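Local atomic coordinates of early 35 kDa protein (Autographa californica nucleopolyhedrovirus, PDB entry 1I3S), a protein that inhibits host caspases, so blocking the insect cell's apoptotic response to viral infection, and also suppresses the host's antiviral RNA interference. Residues K32-M37 against Q164-E169; P41-F46 against V149-L154; M45-G50 against P138-E143; H99-C104 against V153-F158. The protein carries 1 engineered substitution. One frame throughout, in Å; residues are numbered along the deposited sequence.

Interaction 1: residues K32-M37 against Q164-E169. Unlike the reference sequence in segment 32-37: Met37 (reference Gln).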
loop_
_atom_site.group_PDB
_atom_site.type_symbol
_atom_site.label_atom_id
_atom_site.label_comp_id
_atom_site.label_asym_id
_atom_site.label_seq_id
_atom_site.Cartn_x
_atom_site.Cartn_y
_atom_site.Cartn_z
ATOM N N LYS A 32 -2.004 -9.069 3.848
ATOM C CA LYS A 32 -2.457 -10.438 3.416
ATOM C C LYS A 32 -2.187 -11.438 4.507
ATOM O O LYS A 32 -3.100 -12.215 4.913
ATOM C CB LYS A 32 -1.729 -10.848 2.151
ATOM N N ILE A 33 -0.937 -11.430 4.988
ATOM C CA ILE A 33 -0.459 -12.309 6.097
ATOM C C ILE A 33 -1.463 -12.287 7.202
ATOM O O ILE A 33 -2.139 -13.294 7.465
ATOM C CB ILE A 33 0.898 -11.807 6.707
ATOM C CG1 ILE A 33 1.937 -11.547 5.605
ATOM C CG2 ILE A 33 1.444 -12.850 7.681
ATOM C CD1 ILE A 33 3.300 -11.011 6.117
ATOM N N MET A 34 -1.573 -11.136 7.861
ATOM C CA MET A 34 -2.509 -10.928 8.986
ATOM C C MET A 34 -3.690 -11.834 9.014
ATOM O O MET A 34 -4.228 -12.116 10.106
ATOM C CB MET A 34 -2.971 -9.467 9.014
ATOM C CG MET A 34 -1.883 -8.489 9.455
ATOM S SD MET A 34 -2.368 -6.749 9.328
ATOM C CE MET A 34 -3.601 -6.643 10.556
ATOM N N ASN A 35 -4.139 -12.321 7.859
ATOM C CA ASN A 35 -5.307 -13.230 7.877
ATOM C C ASN A 35 -5.039 -14.628 7.389
ATOM O O ASN A 35 -5.755 -15.177 6.518
ATOM C CB ASN A 35 -6.461 -12.596 7.120
ATOM C CG ASN A 35 -7.782 -12.861 7.802
ATOM O OD1 ASN A 35 -8.272 -14.023 7.829
ATOM N ND2 ASN A 35 -8.368 -11.817 8.392
ATOM N N THR A 36 -4.024 -15.238 7.992
ATOM C CA THR A 36 -3.542 -16.601 7.658
ATOM C C THR A 36 -3.375 -17.376 8.938
ATOM O O THR A 36 -3.338 -16.785 10.032
ATOM C CB THR A 36 -2.139 -16.490 6.932
ATOM O OG1 THR A 36 -2.288 -15.777 5.701
ATOM C CG2 THR A 36 -1.530 -17.857 6.641
ATOM N N MET A 37 -3.291 -18.701 8.851
ATOM C CA MET A 37 -3.055 -19.501 10.071
ATOM C C MET A 37 -1.582 -19.388 10.318
ATOM O O MET A 37 -0.769 -20.123 9.705
ATOM C CB MET A 37 -3.440 -20.973 9.867
ATOM C CG MET A 37 -4.827 -21.173 9.291
ATOM S SD MET A 37 -5.780 -22.533 10.008
ATOM C CE MET A 37 -6.932 -21.541 11.098
ATOM N N GLN A 164 -8.295 -8.581 12.888
ATOM C CA GLN A 164 -6.992 -8.605 12.150
ATOM C C GLN A 164 -6.792 -7.341 11.355
ATOM O O GLN A 164 -6.680 -7.367 10.095
ATOM C CB GLN A 164 -6.895 -9.829 11.210
ATOM C CG GLN A 164 -6.883 -11.184 11.898
ATOM C CD GLN A 164 -8.265 -11.594 12.353
ATOM O OE1 GLN A 164 -9.211 -11.683 11.525
ATOM N NE2 GLN A 164 -8.416 -11.844 13.653
ATOM N N VAL A 165 -6.767 -6.217 12.058
ATOM C CA VAL A 165 -6.588 -4.914 11.437
ATOM C C VAL A 165 -5.814 -4.132 12.411
ATOM O O VAL A 165 -6.253 -3.973 13.548
ATOM C CB VAL A 165 -7.940 -4.203 11.176
ATOM C CG1 VAL A 165 -7.692 -2.725 10.972
ATOM C CG2 VAL A 165 -8.644 -4.788 9.945
ATOM N N LEU A 166 -4.642 -3.648 12.004
ATOM C CA LEU A 166 -3.803 -2.859 12.917
ATOM C C LEU A 166 -3.990 -1.417 12.668
ATOM O O LEU A 166 -4.109 -0.977 11.526
ATOM C CB LEU A 166 -2.319 -3.273 12.792
ATOM C CG LEU A 166 -1.973 -4.651 13.406
ATOM C CD1 LEU A 166 -0.597 -5.088 13.005
ATOM C CD2 LEU A 166 -2.080 -4.590 14.928
ATOM N N SER A 167 -4.072 -0.654 13.748
ATOM C CA SER A 167 -4.248 0.815 13.682
ATOM C C SER A 167 -3.117 1.480 14.409
ATOM O O SER A 167 -2.940 1.268 15.622
ATOM C CB SER A 167 -5.569 1.214 14.323
ATOM O OG SER A 167 -5.643 2.622 14.438
ATOM N N PHE A 168 -2.340 2.288 13.690
ATOM C CA PHE A 168 -1.170 2.990 14.278
ATOM C C PHE A 168 -1.401 4.460 14.429
ATOM O O PHE A 168 -1.503 5.196 13.424
ATOM C CB PHE A 168 0.086 2.754 13.400
ATOM C CG PHE A 168 0.425 1.297 13.176
ATOM C CD1 PHE A 168 1.390 0.660 13.954
ATOM C CD2 PHE A 168 -0.247 0.553 12.201
ATOM C CE1 PHE A 168 1.687 -0.729 13.760
ATOM C CE2 PHE A 168 0.030 -0.795 12.000
ATOM C CZ PHE A 168 0.997 -1.442 12.778
ATOM N N GLU A 169 -1.500 4.920 15.669
ATOM C CA GLU A 169 -1.689 6.359 15.972
ATOM C C GLU A 169 -0.314 6.994 16.047
ATOM O O GLU A 169 0.525 6.555 16.840
ATOM C CB GLU A 169 -2.406 6.500 17.311
ATOM C CG GLU A 169 -2.904 7.911 17.604
ATOM C CD GLU A 169 -3.404 8.074 19.023
ATOM O OE1 GLU A 169 -3.440 9.227 19.514
ATOM O OE2 GLU A 169 -3.765 7.053 19.653
#
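Met34 and Asn35, in the loop that carries the chain from strand 24-30 of the large mixed sheet to strand 42-48 of the four-stranded antiparallel sheet, settle against Gln164, just ahead of strand 166-170, and Leu166, its first residue. That strand is itself an inner member of the mixed sheet, flanked by 24-30 and 52-57, so the contact ties the loop between the two sheets back onto the mixed one. Met34 does most of the work. Its chain runs out extended until a bend at the last torsion (chi3 68°) lays the methyl over the backbone where the strand begins. There CE sits 3.5 Å from Val165 N and 3.5 Å from Leu166 N, and reaches the Leu166 side chain at CG, 3.8 Å away. Leu166 also touches Met44 of strand 42-48, and Met34 touches Phe158, which makes this a largely buried patch between the sheets. Beside it, CB and CG of Gln164 lie alongside the carbonyl oxygen of Met34, CG the nearer, and a bend at chi2 (77°) then turns the amide toward Asn35. That amide is held from elsewhere: OE1 accepts a hydrogen bond from Asn60 ND2, while NE2 gives its hydrogens to the carbonyl oxygens of Phe158 and Gly161. Those partners fix the rotation of the amide. The carboxamide of Asn35 comes up to it crosswise, the two planes 80° apart, with Asn35 ND2 3.2 Å from Gln164 OE1.

Interaction 2: residues P41-F46 against V149-L154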
loop_
_atom_site.group_PDB
_atom_site.type_symbol
_atom_site.label_atom_id
_atom_site.label_comp_id
_atom_site.label_asym_id
_atom_site.label_seq_id
_atom_site.Cartn_x
_atom_site.Cartn_y
_atom_site.Cartn_z
ATOM N N PRO A 41 5.972 -16.868 14.550
ATOM C CA PRO A 41 6.047 -15.409 14.424
ATOM C C PRO A 41 6.395 -14.878 13.057
ATOM O O PRO A 41 7.393 -15.306 12.424
ATOM C CB PRO A 41 7.072 -15.026 15.492
ATOM C CG PRO A 41 6.782 -16.012 16.565
ATOM C CD PRO A 41 6.652 -17.313 15.782
ATOM N N VAL A 42 5.577 -13.930 12.591
ATOM C CA VAL A 42 5.734 -13.275 11.268
ATOM C C VAL A 42 6.155 -11.848 11.474
ATOM O O VAL A 42 5.630 -11.157 12.373
ATOM C CB VAL A 42 4.390 -13.300 10.474
ATOM C CG1 VAL A 42 4.501 -12.491 9.211
ATOM C CG2 VAL A 42 4.025 -14.713 10.126
ATOM N N LEU A 43 7.098 -11.386 10.649
ATOM C CA LEU A 43 7.632 -10.002 10.706
ATOM C C LEU A 43 7.094 -9.130 9.597
ATOM O O LEU A 43 6.970 -9.558 8.431
ATOM C CB LEU A 43 9.153 -10.029 10.590
ATOM C CG LEU A 43 10.041 -9.108 11.432
ATOM C CD1 LEU A 43 11.256 -8.767 10.603
ATOM C CD2 LEU A 43 9.340 -7.845 11.869
ATOM N N MET A 44 6.771 -7.892 9.945
ATOM C CA MET A 44 6.281 -6.882 8.982
ATOM C C MET A 44 6.997 -5.633 9.350
ATOM O O MET A 44 7.038 -5.262 10.532
ATOM C CB MET A 44 4.790 -6.604 9.139
ATOM C CG MET A 44 3.852 -7.712 8.792
ATOM S SD MET A 44 2.206 -6.980 8.794
ATOM C CE MET A 44 2.042 -6.455 10.487
ATOM N N MET A 45 7.553 -4.935 8.374
ATOM C CA MET A 45 8.274 -3.697 8.688
ATOM C C MET A 45 7.950 -2.739 7.637
ATOM O O MET A 45 7.871 -3.111 6.470
ATOM C CB MET A 45 9.797 -3.946 8.721
ATOM C CG MET A 45 10.272 -4.903 9.816
ATOM S SD MET A 45 11.987 -5.395 9.563
ATOM C CE MET A 45 12.770 -3.795 9.499
ATOM N N PHE A 46 7.754 -1.480 8.004
ATOM C CA PHE A 46 7.441 -0.455 6.994
ATOM C C PHE A 46 7.796 0.873 7.543
ATOM O O PHE A 46 7.979 1.011 8.752
ATOM C CB PHE A 46 5.956 -0.518 6.631
ATOM C CG PHE A 46 5.050 -0.287 7.792
ATOM C CD1 PHE A 46 4.880 1.002 8.318
ATOM C CD2 PHE A 46 4.385 -1.353 8.383
ATOM C CE1 PHE A 46 4.061 1.210 9.417
ATOM C CE2 PHE A 46 3.565 -1.153 9.483
ATOM C CZ PHE A 46 3.402 0.122 10.002
ATOM N N VAL A 149 10.720 3.510 11.475
ATOM C CA VAL A 149 10.328 2.181 10.983
ATOM C C VAL A 149 9.519 1.510 12.049
ATOM O O VAL A 149 9.798 1.633 13.280
ATOM C CB VAL A 149 11.551 1.309 10.651
ATOM C CG1 VAL A 149 11.099 -0.129 10.299
ATOM C CG2 VAL A 149 12.349 1.953 9.512
ATOM N N ALA A 150 8.476 0.824 11.603
ATOM C CA ALA A 150 7.556 0.084 12.476
ATOM C C ALA A 150 7.828 -1.375 12.285
ATOM O O ALA A 150 7.823 -1.904 11.148
ATOM C CB ALA A 150 6.109 0.408 12.101
ATOM N N VAL A 151 8.111 -2.044 13.387
ATOM C CA VAL A 151 8.378 -3.477 13.375
ATOM C C VAL A 151 7.206 -4.109 14.053
ATOM O O VAL A 151 6.889 -3.772 15.226
ATOM C CB VAL A 151 9.681 -3.784 14.150
ATOM C CG1 VAL A 151 9.928 -5.294 14.235
ATOM C CG2 VAL A 151 10.823 -3.069 13.499
ATOM N N CYS A 152 6.513 -4.990 13.336
ATOM C CA CYS A 152 5.354 -5.719 13.892
ATOM C C CYS A 152 5.623 -7.149 13.745
ATOM O O CYS A 152 5.916 -7.627 12.633
ATOM C CB CYS A 152 4.074 -5.448 13.122
ATOM S SG CYS A 152 4.002 -3.845 12.413
ATOM N N VAL A 153 5.556 -7.879 14.845
ATOM C CA VAL A 153 5.732 -9.323 14.779
ATOM C C VAL A 153 4.382 -9.867 15.142
ATOM O O VAL A 153 3.809 -9.519 16.187
ATOM C CB VAL A 153 6.828 -9.788 15.759
ATOM C CG1 VAL A 153 6.818 -11.325 15.868
ATOM C CG2 VAL A 153 8.208 -9.264 15.271
ATOM N N LEU A 154 3.810 -10.676 14.270
ATOM C CA LEU A 154 2.492 -11.245 14.550
ATOM C C LEU A 154 2.704 -12.582 15.122
ATOM O O LEU A 154 3.560 -13.338 14.643
ATOM C CB LEU A 154 1.673 -11.335 13.270
ATOM C CG LEU A 154 0.979 -10.046 12.837
ATOM C CD1 LEU A 154 1.806 -8.835 13.199
ATOM C CD2 LEU A 154 0.745 -10.113 11.338
#
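Val42 and Leu154 trade two backbone hydrogen bonds, Val42 N to Leu154 O at 2.9 Å and Leu154 N to Val42 O at 2.7 Å. The same exchange recurs two residues on, between Met44 and Cys152, and again between Phe46 and Ala150, where the bond from Phe46 N to Ala150 O is the longest of the six at 3.2 Å. Between these pairs lie the non-hydrogen-bonded ones, Leu43 with Val153 and Met45 with Val151; here alpha hydrogens lean on carbonyls, as from Met45 CA to Ala150 O.

Side chains divide between two faces. On the face of Met44 and Phe46, the Met44 methyl curls across the strand boundary, with CE 3.5 Å from Cys152 CB and 3.6 Å from Leu154 CD1. Phe46 holds its ring in the cramped spot between N and the carbonyl carbon (chi1 60°), and this lays one ring face over Ala150. The methyl CB makes a CH-pi contact 3.8 Å from the ring centroid, displaced toward the rim, while Cys152 SG approaches obliquely. Tyr29 and Phe168 also meet this ring.

On the other face Leu43 CD2 touches both Val151 CG1, at 3.5 Å, and Val153 CG2, at 3.9 Å; Leu110 of helix 107-112 covers Met45, Val149 and Val151. This is regular antiparallel pairing, with 42-48 the outermost strand of the four-stranded sheet and 148-154 its inner neighbour.

Interaction 3: residues M45-G50 against P138-E143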
loop_
_atom_site.group_PDB
_atom_site.type_symbol
_atom_site.label_atom_id
_atom_site.label_comp_id
_atom_site.label_asym_id
_atom_site.label_seq_id
_atom_site.Cartn_x
_atom_site.Cartn_y
_atom_site.Cartn_z
ATOM N N MET A 45 7.553 -4.935 8.374
ATOM C CA MET A 45 8.274 -3.697 8.688
ATOM C C MET A 45 7.950 -2.739 7.637
ATOM O O MET A 45 7.871 -3.111 6.470
ATOM C CB MET A 45 9.797 -3.946 8.721
ATOM C CG MET A 45 10.272 -4.903 9.816
ATOM S SD MET A 45 11.987 -5.395 9.563
ATOM C CE MET A 45 12.770 -3.795 9.499
ATOM N N PHE A 46 7.754 -1.480 8.004
ATOM C CA PHE A 46 7.441 -0.455 6.994
ATOM C C PHE A 46 7.796 0.873 7.543
ATOM O O PHE A 46 7.979 1.011 8.752
ATOM C CB PHE A 46 5.956 -0.518 6.631
ATOM C CG PHE A 46 5.050 -0.287 7.792
ATOM C CD1 PHE A 46 4.880 1.002 8.318
ATOM C CD2 PHE A 46 4.385 -1.353 8.383
ATOM C CE1 PHE A 46 4.061 1.210 9.417
ATOM C CE2 PHE A 46 3.565 -1.153 9.483
ATOM C CZ PHE A 46 3.402 0.122 10.002
ATOM N N ASN A 47 7.907 1.875 6.687
ATOM C CA ASN A 47 8.279 3.217 7.172
ATOM C C ASN A 47 7.070 3.985 7.559
ATOM O O ASN A 47 5.926 3.653 7.123
ATOM C CB ASN A 47 9.073 3.987 6.097
ATOM C CG ASN A 47 10.456 3.416 5.883
ATOM O OD1 ASN A 47 11.273 3.379 6.817
ATOM N ND2 ASN A 47 10.734 2.955 4.673
ATOM N N ILE A 48 7.286 5.005 8.386
ATOM C CA ILE A 48 6.203 5.864 8.861
ATOM C C ILE A 48 6.899 7.149 9.165
ATOM O O ILE A 48 8.078 7.151 9.617
ATOM C CB ILE A 48 5.495 5.192 10.092
ATOM C CG1 ILE A 48 4.186 5.892 10.407
ATOM C CG2 ILE A 48 6.391 5.201 11.338
ATOM C CD1 ILE A 48 3.352 5.077 11.385
ATOM N N SER A 49 6.212 8.255 8.917
ATOM C CA SER A 49 6.788 9.617 9.057
ATOM C C SER A 49 6.915 10.287 10.396
ATOM O O SER A 49 7.181 11.519 10.472
ATOM C CB SER A 49 6.022 10.554 8.128
ATOM O OG SER A 49 4.828 10.969 8.736
ATOM N N GLY A 50 6.755 9.540 11.473
ATOM C CA GLY A 50 6.838 10.151 12.778
ATOM C C GLY A 50 6.710 9.038 13.776
ATOM O O GLY A 50 6.306 7.904 13.413
ATOM N N PRO A 138 17.554 -2.618 4.004
ATOM C CA PRO A 138 18.067 -1.582 3.102
ATOM C C PRO A 138 17.002 -0.658 2.568
ATOM O O PRO A 138 17.242 0.555 2.359
ATOM C CB PRO A 138 18.746 -2.395 2.004
ATOM C CG PRO A 138 19.225 -3.596 2.721
ATOM C CD PRO A 138 18.066 -3.947 3.613
ATOM N N LYS A 139 15.813 -1.205 2.336
ATOM C CA LYS A 139 14.683 -0.420 1.807
ATOM C C LYS A 139 14.099 0.483 2.831
ATOM O O LYS A 139 13.467 1.525 2.494
ATOM C CB LYS A 139 13.603 -1.366 1.282
ATOM C CG LYS A 139 13.854 -1.843 -0.133
ATOM C CD LYS A 139 13.874 -0.643 -1.075
ATOM C CE LYS A 139 14.237 -1.050 -2.485
ATOM N NZ LYS A 139 14.380 0.159 -3.350
ATOM N N LEU A 140 14.302 0.137 4.097
ATOM C CA LEU A 140 13.732 0.929 5.198
ATOM C C LEU A 140 14.665 1.848 5.872
ATOM O O LEU A 140 14.248 2.578 6.798
ATOM C CB LEU A 140 13.104 -0.006 6.224
ATOM C CG LEU A 140 12.154 -1.022 5.592
ATOM C CD1 LEU A 140 11.841 -2.088 6.594
ATOM C CD2 LEU A 140 10.897 -0.330 5.089
ATOM N N VAL A 141 15.929 1.865 5.449
ATOM C CA VAL A 141 16.932 2.787 6.071
ATOM C C VAL A 141 17.529 3.739 5.091
ATOM O O VAL A 141 18.285 3.344 4.185
ATOM C CB VAL A 141 18.080 2.028 6.762
ATOM C CG1 VAL A 141 18.996 3.037 7.439
ATOM C CG2 VAL A 141 17.532 1.013 7.782
ATOM N N ASP A 142 17.201 5.014 5.268
ATOM C CA ASP A 142 17.673 6.117 4.397
ATOM C C ASP A 142 18.598 7.006 5.186
ATOM O O ASP A 142 18.310 7.338 6.360
ATOM C CB ASP A 142 16.439 6.892 3.892
ATOM C CG ASP A 142 16.776 8.251 3.283
ATOM O OD1 ASP A 142 15.821 8.928 2.825
ATOM O OD2 ASP A 142 17.966 8.646 3.267
ATOM N N GLU A 143 19.726 7.392 4.584
ATOM C CA GLU A 143 20.714 8.283 5.271
ATOM C C GLU A 143 20.166 9.659 5.378
ATOM O O GLU A 143 19.899 10.156 6.498
ATOM C CB GLU A 143 22.032 8.313 4.498
#
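Leu140 points its forked end at strand 42-48, its two methyls divided between Met45 on one side and Phe46 and Asn47 on the other. With CG opposite the carbonyl carbon (chi1 -50°) and chi2 extended, the branches spread along the strand: CD1 goes to Met45, and CD2 toward Phe46 and Asn47. Met45 meets CD1 twice. Its CB lies 3.5 Å from Leu140 CD1, and since the thioether chain bends at its last torsion (chi3 56°), the methyl turns back and CE also comes within 3.5 Å of Leu140 CD1. The two side chains slant across one another. The second branch rests on the backbone of the strand, with Leu140 CD2 3.9 Å from Phe46 CA.

Leu140 belongs to the short, weakly bonded helix 137-140, which here covers one end of an edge strand of the four-stranded antiparallel sheet; Val149 on the neighbouring strand 148-154 packs on the same leucine. Met45 and Leu140 both line the pocket in which a dithiothreitol molecule is bound, together with Leu43, Tyr132, Cys136 and Ala182, and the Met45 carbonyl oxygen is hydrogen-bonded to that molecule, probably a guest from the crystallisation liquor.

Asn47 meets Leu140 at the CD2 branch. It crosses the leucine at a slant, with Asn47 CG 3.9 Å from Leu140 CD2 and 4.0 Å from Leu140 O. Lys139 directs its amino group elsewhere, to the Asn289 carbonyl oxygen.

Interaction 4: residues H99-C104 against V153-F158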
loop_
_atom_site.group_PDB
_atom_site.type_symbol
_atom_site.label_atom_id
_atom_site.label_comp_id
_atom_site.label_asym_id
_atom_site.label_seq_id
_atom_site.Cartn_x
_atom_site.Cartn_y
_atom_site.Cartn_z
ATOM N N HIS A 99 -1.126 -11.281 20.962
ATOM C CA HIS A 99 -0.720 -11.839 19.669
ATOM C C HIS A 99 0.080 -11.003 18.738
ATOM O O HIS A 99 0.287 -11.391 17.576
ATOM C CB HIS A 99 -1.949 -12.340 18.934
ATOM C CG HIS A 99 -2.860 -13.158 19.789
ATOM N ND1 HIS A 99 -4.012 -12.645 20.349
ATOM C CD2 HIS A 99 -2.775 -14.444 20.207
ATOM C CE1 HIS A 99 -4.598 -13.583 21.073
ATOM N NE2 HIS A 99 -3.867 -14.684 21.003
ATOM N N TYR A 100 0.537 -9.840 19.164
ATOM C CA TYR A 100 1.360 -9.033 18.246
ATOM C C TYR A 100 2.276 -8.286 19.097
ATOM O O TYR A 100 2.045 -8.176 20.320
ATOM C CB TYR A 100 0.496 -8.115 17.353
ATOM C CG TYR A 100 -0.130 -6.907 18.011
ATOM C CD1 TYR A 100 0.656 -5.838 18.454
ATOM C CD2 TYR A 100 -1.510 -6.827 18.194
ATOM C CE1 TYR A 100 0.088 -4.731 19.066
ATOM C CE2 TYR A 100 -2.096 -5.709 18.808
ATOM C CZ TYR A 100 -1.291 -4.666 19.248
ATOM O OH TYR A 100 -1.852 -3.584 19.906
ATOM N N SER A 101 3.335 -7.764 18.506
ATOM C CA SER A 101 4.338 -7.029 19.269
ATOM C C SER A 101 4.902 -6.014 18.321
ATOM O O SER A 101 5.339 -6.363 17.185
ATOM C CB SER A 101 5.398 -8.026 19.743
ATOM O OG SER A 101 6.379 -7.407 20.541
ATOM N N VAL A 102 4.925 -4.752 18.735
ATOM C CA VAL A 102 5.396 -3.676 17.838
ATOM C C VAL A 102 6.370 -2.742 18.437
ATOM O O VAL A 102 6.282 -2.412 19.627
ATOM C CB VAL A 102 4.190 -2.831 17.322
ATOM C CG1 VAL A 102 4.688 -1.606 16.560
ATOM C CG2 VAL A 102 3.303 -3.670 16.446
ATOM N N SER A 103 7.322 -2.285 17.636
ATOM C CA SER A 103 8.291 -1.305 18.147
ATOM C C SER A 103 8.553 -0.278 17.116
ATOM O O SER A 103 8.676 -0.579 15.902
ATOM C CB SER A 103 9.597 -1.977 18.580
ATOM O OG SER A 103 10.425 -2.301 17.482
ATOM N N CYS A 104 8.610 0.962 17.563
ATOM C CA CYS A 104 8.859 2.076 16.668
ATOM C C CYS A 104 10.211 2.637 16.985
ATOM O O CYS A 104 10.613 2.764 18.181
ATOM C CB CYS A 104 7.769 3.130 16.858
ATOM S SG CYS A 104 7.965 4.640 15.900
ATOM N N VAL A 153 5.556 -7.879 14.845
ATOM C CA VAL A 153 5.732 -9.323 14.779
ATOM C C VAL A 153 4.382 -9.867 15.142
ATOM O O VAL A 153 3.809 -9.519 16.187
ATOM C CB VAL A 153 6.828 -9.788 15.759
ATOM C CG1 VAL A 153 6.818 -11.325 15.868
ATOM C CG2 VAL A 153 8.208 -9.264 15.271
ATOM N N LEU A 154 3.810 -10.676 14.270
ATOM C CA LEU A 154 2.492 -11.245 14.550
ATOM C C LEU A 154 2.704 -12.582 15.122
ATOM O O LEU A 154 3.560 -13.338 14.643
ATOM C CB LEU A 154 1.673 -11.335 13.270
ATOM C CG LEU A 154 0.979 -10.046 12.837
ATOM C CD1 LEU A 154 1.806 -8.835 13.199
ATOM C CD2 LEU A 154 0.745 -10.113 11.338
ATOM N N LYS A 155 1.949 -12.911 16.159
ATOM C CA LYS A 155 2.090 -14.210 16.821
ATOM C C LYS A 155 0.899 -15.083 16.589
ATOM O O LYS A 155 -0.226 -14.590 16.370
ATOM C CB LYS A 155 2.329 -13.991 18.317
ATOM C CG LYS A 155 3.498 -13.040 18.589
ATOM C CD LYS A 155 3.647 -12.721 20.065
ATOM C CE LYS A 155 4.577 -11.526 20.304
ATOM N NZ LYS A 155 5.870 -11.657 19.585
ATOM N N PRO A 156 1.107 -16.411 16.597
ATOM C CA PRO A 156 0.034 -17.382 16.384
ATOM C C PRO A 156 -1.134 -17.119 17.261
ATOM O O PRO A 156 -1.005 -17.033 18.499
ATOM C CB PRO A 156 0.708 -18.715 16.707
ATOM C CG PRO A 156 2.134 -18.479 16.274
ATOM C CD PRO A 156 2.396 -17.098 16.824
ATOM N N GLY A 157 -2.301 -16.999 16.649
ATOM C CA GLY A 157 -3.500 -16.741 17.417
ATOM C C GLY A 157 -4.045 -15.392 17.031
ATOM O O GLY A 157 -5.193 -15.043 17.379
ATOM N N PHE A 158 -3.228 -14.638 16.294
ATOM C CA PHE A 158 -3.597 -13.274 15.836
ATOM C C PHE A 158 -4.782 -13.328 14.941
ATOM O O PHE A 158 -5.601 -12.386 14.925
ATOM C CB PHE A 158 -2.416 -12.616 15.101
ATOM C CG PHE A 158 -2.660 -11.173 14.723
ATOM C CD1 PHE A 158 -2.424 -10.149 15.633
ATOM C CD2 PHE A 158 -3.176 -10.843 13.466
ATOM C CE1 PHE A 158 -2.698 -8.826 15.306
ATOM C CE2 PHE A 158 -3.454 -9.516 13.129
ATOM C CZ PHE A 158 -3.212 -8.511 14.057
#
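His99 O takes the hydrogen bond of Lys155 N at 2.7 Å, the donor standing well above the carbonyl plane rather than in it. The bond sits where strand 148-154 of the four-stranded antiparallel sheet gives way to a type II turn, Lys155 to Phe158. Deeper in the sheet Ser101 and Val153 form a hydrogen-bonded pair, with Ser101 N 2.9 Å from Val153 O and Val153 N 2.8 Å from Ser101 O, while Tyr100 and Leu154 face each other as the non-hydrogen-bonded pair between.

The turn is closed by Phe158 N to Lys155 O at 3.0 Å, and Gly157, with its positive phi of 116°, is its third residue. Over that glycine lies the His99 imidazole, one face covering the peptide, with Gly157 O 3.7 Å above the ring plane. Lys155 extends along strand 100-106, bringing its CE to 3.6 Å from Ser101 CB. On the opposite face of the sheet the Phe158 ring, its CG anti to the backbone N (chi1 -174°), covers Leu154 with one face; Arg57 adds a cation-pi contact. Tyr100 comes at the rim of this ring, its CD2 in the phenyl plane and 3.7 Å from Phe158 CE1.

Interactions 2, 3 and 4 all touch the four-stranded antiparallel sheet ordered 42-48, 148-154, 100-106, 93-96. Interactions 2 and 4 use the two sides of strand 148-154, their centres about 7 Å apart, and share Val153 and Leu154. Interaction 3 shares Met45 and Phe46 with interaction 2, its centre about 12 Å away toward the far end of strand 42-48. Interaction 1 lies about 10 Å from the centre of interaction 2 and 9 Å from that of interaction 4; Met34 packs on Leu154, and Gln164 NE2 reaches Phe158 O. Along the chain, 32-37 and 164-169 bracket the other three, and the side chains of interaction 1 join the mixed sheet to the four-stranded one.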